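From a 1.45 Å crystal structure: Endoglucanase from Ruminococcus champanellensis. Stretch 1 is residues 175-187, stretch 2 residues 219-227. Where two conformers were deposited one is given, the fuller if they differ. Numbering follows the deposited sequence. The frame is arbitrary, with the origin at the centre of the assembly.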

# COMPACT_ATOMS: atom_id res chain seq x y z
N ASN A 175 2.96 14.36 -10.98
CA ASN A 175 3.45 14.18 -12.34
C ASN A 175 4.96 14.02 -12.34
O ASN A 175 5.67 14.62 -13.14
N GLY A 176 5.47 13.24 -11.39
CA GLY A 176 6.87 12.86 -11.38
C GLY A 176 7.80 13.74 -10.58
O GLY A 176 8.98 13.41 -10.45
N GLY A 177 7.31 14.86 -10.04
CA GLY A 177 8.17 15.69 -9.21
C GLY A 177 9.28 16.31 -10.04
O GLY A 177 9.05 16.84 -11.13
N ASN A 178 10.50 16.25 -9.52
CA ASN A 178 11.68 16.66 -10.28
C ASN A 178 12.77 15.61 -10.14
O ASN A 178 12.65 14.64 -9.39
N GLN A 179 13.84 15.79 -10.91
CA GLN A 179 14.91 14.81 -10.93
C GLN A 179 15.50 14.62 -9.54
O GLN A 179 15.81 13.50 -9.13
N GLU A 180 15.67 15.72 -8.80
CA GLU A 180 16.23 15.63 -7.46
C GLU A 180 15.36 14.75 -6.56
O GLU A 180 15.87 13.90 -5.82
N ALA A 181 14.04 14.92 -6.62
CA ALA A 181 13.16 14.12 -5.77
C ALA A 181 13.25 12.65 -6.12
O ALA A 181 13.24 11.79 -5.23
N ARG A 182 13.29 12.32 -7.41
CA ARG A 182 13.36 10.92 -7.81
C ARG A 182 14.67 10.30 -7.36
O ARG A 182 14.70 9.14 -6.93
N GLN A 183 15.76 11.06 -7.44
CA GLN A 183 17.04 10.57 -6.93
C GLN A 183 16.97 10.29 -5.44
O GLN A 183 17.34 9.21 -4.97
N VAL A 184 16.51 11.29 -4.66
CA VAL A 184 16.50 11.15 -3.21
C VAL A 184 15.65 9.96 -2.77
O VAL A 184 16.00 9.26 -1.81
N ILE A 185 14.54 9.70 -3.46
CA ILE A 185 13.69 8.55 -3.11
C ILE A 185 14.45 7.24 -3.24
O ILE A 185 14.25 6.32 -2.43
N ASN A 186 15.36 7.13 -4.22
CA ASN A 186 16.18 5.92 -4.30
C ASN A 186 17.01 5.74 -3.04
O ASN A 186 17.21 4.61 -2.58
N SER A 187 17.54 6.83 -2.48
CA SER A 187 18.28 6.75 -1.22
C SER A 187 17.38 6.27 -0.08
O SER A 187 17.79 5.43 0.73
N SER A 219 7.12 6.94 -17.68
CA SER A 219 8.49 6.93 -18.17
C SER A 219 9.41 7.70 -17.24
O SER A 219 10.53 7.26 -16.94
N THR A 220 8.94 8.84 -16.74
CA THR A 220 9.77 9.69 -15.90
C THR A 220 10.14 8.99 -14.60
O THR A 220 11.31 9.00 -14.19
N THR A 221 9.17 8.38 -13.93
CA THR A 221 9.45 7.78 -12.63
C THR A 221 10.15 6.44 -12.76
O THR A 221 10.92 6.06 -11.87
N VAL A 222 9.91 5.70 -13.85
CA VAL A 222 10.56 4.41 -14.04
C VAL A 222 12.02 4.60 -14.43
O VAL A 222 12.91 3.92 -13.90
N ASN A 223 12.29 5.51 -15.37
CA ASN A 223 13.65 5.66 -15.87
C ASN A 223 14.62 6.09 -14.78
O ASN A 223 15.80 5.71 -14.81
N ASP A 224 14.15 6.85 -13.79
CA ASP A 224 15.01 7.34 -12.72
C ASP A 224 15.00 6.44 -11.49
O ASP A 224 15.74 6.72 -10.54
N PHE A 225 14.18 5.39 -11.48
CA PHE A 225 14.09 4.47 -10.35
C PHE A 225 15.26 3.49 -10.35
O PHE A 225 15.63 2.94 -11.38
N VAL A 226 15.82 3.26 -9.16
CA VAL A 226 16.86 2.27 -8.94
C VAL A 226 16.37 1.31 -7.85
O VAL A 226 16.08 1.74 -6.73
N LEU A 227 16.28 0.03 -8.17
CA LEU A 227 15.92 -0.95 -7.14
C LEU A 227 17.06 -1.03 -6.13
O LEU A 227 18.23 -1.13 -6.53

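Packing of the helical residues 219-223 and the residues that follow against stretch 1, whose helix begins at Q179. S219 makes no contact across the interface. T220 (chi1 m) points toward stretch 1 and lays its methyl over one face of the R182 guanidinium, CG2 of T220 lying 3.2 Å from NH1 of R182. T221 (chi1 p) points sideways; its CG2 sits 4.0 Å from CA of G176, where a CB would come tight against the T220 methyl. V222 points away, and N223 stays out of contact. D224 (chi1 m) points toward stretch 1 and meets the guanidinium of R182 (chi1 m, chi2 t, chi3 m) at the edge: R182 NE donates to D224 OD2 at 2.8 Å in a salt bridge, joined by R182 NH2 to the same oxygen at 3.2 Å. R182 NH1 also donates to G176 O at 2.8 Å, within stretch 1. Water 1 links D224 OD2 to Q179 O. The D224 carbonyl O accepts from N186 ND2 at 2.9 Å. F225 (chi1 t) points its CB away, yet its CD1 lies 4.0 Å from N186 OD1. V226 (chi1 t) donates from its backbone N to N186 OD1 at 3.1 Å, so the N186 amide (chi1 m) pairs with the stretch 2 backbone through both its ends; V226 CG2 rests 3.7 Å from N186 ND2. L227 points away.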

# COMPACT_ATOMS: atom_id res chain seq x y z
CB ASN A 175 3.04 15.36 -13.23
CG ASN A 175 3.32 15.11 -14.69
OD1 ASN A 175 3.17 13.98 -15.18
ND2 ASN A 175 3.73 16.15 -15.41
CB ASN A 178 12.18 18.07 -9.90
CG ASN A 178 12.50 18.23 -8.42
OD1 ASN A 178 12.85 17.27 -7.74
ND2 ASN A 178 12.40 19.46 -7.93
CB GLN A 179 15.98 15.25 -11.92
CG GLN A 179 17.19 14.36 -11.95
CD GLN A 179 18.13 14.74 -13.08
OE1 GLN A 179 17.72 14.81 -14.24
NE2 GLN A 179 19.38 15.00 -12.74
CB GLU A 180 16.39 17.03 -6.88
CG GLU A 180 16.88 17.08 -5.45
CD GLU A 180 17.11 18.50 -4.96
OE1 GLU A 180 17.49 19.37 -5.77
OE2 GLU A 180 16.90 18.74 -3.75
CB ALA A 181 11.72 14.59 -5.91
CB ARG A 182 13.13 10.81 -9.32
CG ARG A 182 11.77 11.37 -9.73
CD ARG A 182 11.44 11.20 -11.20
NE ARG A 182 12.33 11.89 -12.14
CZ ARG A 182 12.09 13.08 -12.69
NH1 ARG A 182 11.00 13.77 -12.38
NH2 ARG A 182 12.97 13.58 -13.54
CB GLN A 183 18.14 11.61 -7.19
CG GLN A 183 18.63 11.73 -8.61
CD GLN A 183 19.58 12.89 -8.78
OE1 GLN A 183 19.59 13.83 -7.99
NE2 GLN A 183 20.40 12.84 -9.83
CB VAL A 184 16.03 12.48 -2.57
CG1 VAL A 184 15.83 12.31 -1.08
CG2 VAL A 184 17.06 13.58 -2.83
CB ILE A 185 12.38 8.60 -3.93
CG1 ILE A 185 11.49 9.73 -3.37
CG2 ILE A 185 11.68 7.25 -3.93
CD1 ILE A 185 10.37 10.15 -4.29
CB ASN A 186 17.08 5.95 -5.54
CG ASN A 186 16.30 5.87 -6.83
OD1 ASN A 186 15.23 5.26 -6.89
ND2 ASN A 186 16.83 6.49 -7.88
CB SER A 187 18.87 8.12 -0.88
OG SER A 187 19.58 8.09 0.34
CB SER A 219 8.53 7.55 -19.57
OG SER A 219 7.69 6.83 -20.45
CB THR A 220 9.02 11.00 -15.62
OG1 THR A 220 8.78 11.67 -16.87
CG2 THR A 220 9.82 11.88 -14.70
CB THR A 221 8.16 7.59 -11.83
OG1 THR A 221 7.30 6.68 -12.53
CG2 THR A 221 7.44 8.91 -11.63
CB VAL A 222 9.79 3.58 -15.09
CG1 VAL A 222 10.58 2.34 -15.49
CG2 VAL A 222 8.43 3.17 -14.55
CB ASN A 223 13.67 6.65 -17.04
CG ASN A 223 13.09 6.05 -18.31
OD1 ASN A 223 12.99 4.83 -18.44
ND2 ASN A 223 12.69 6.91 -19.24
CB ASP A 224 14.57 8.75 -12.30
CG ASP A 224 14.96 9.81 -13.32
OD1 ASP A 224 15.40 9.44 -14.43
OD2 ASP A 224 14.84 11.01 -13.00
CB PHE A 225 12.77 3.70 -10.44
CG PHE A 225 12.57 2.68 -9.34
CD1 PHE A 225 12.08 3.06 -8.10
CD2 PHE A 225 12.87 1.34 -9.55
CE1 PHE A 225 11.91 2.14 -7.09
CE2 PHE A 225 12.69 0.42 -8.54
CZ PHE A 225 12.22 0.81 -7.32
CB VAL A 226 18.18 2.93 -8.50
CG1 VAL A 226 19.23 1.88 -8.13
CG2 VAL A 226 18.73 3.85 -9.59
CB LEU A 227 15.69 -2.31 -7.77
CG LEU A 227 14.94 -3.35 -6.92
CD1 LEU A 227 13.49 -2.97 -6.72
CD2 LEU A 227 15.09 -4.73 -7.58
O HOH W 1 16.40 11.39 -10.85
O HOH W 2 15.47 12.73 -15.01
O HOH W 3 14.34 3.23 -5.17
O HOH W 4 17.59 2.43 -4.38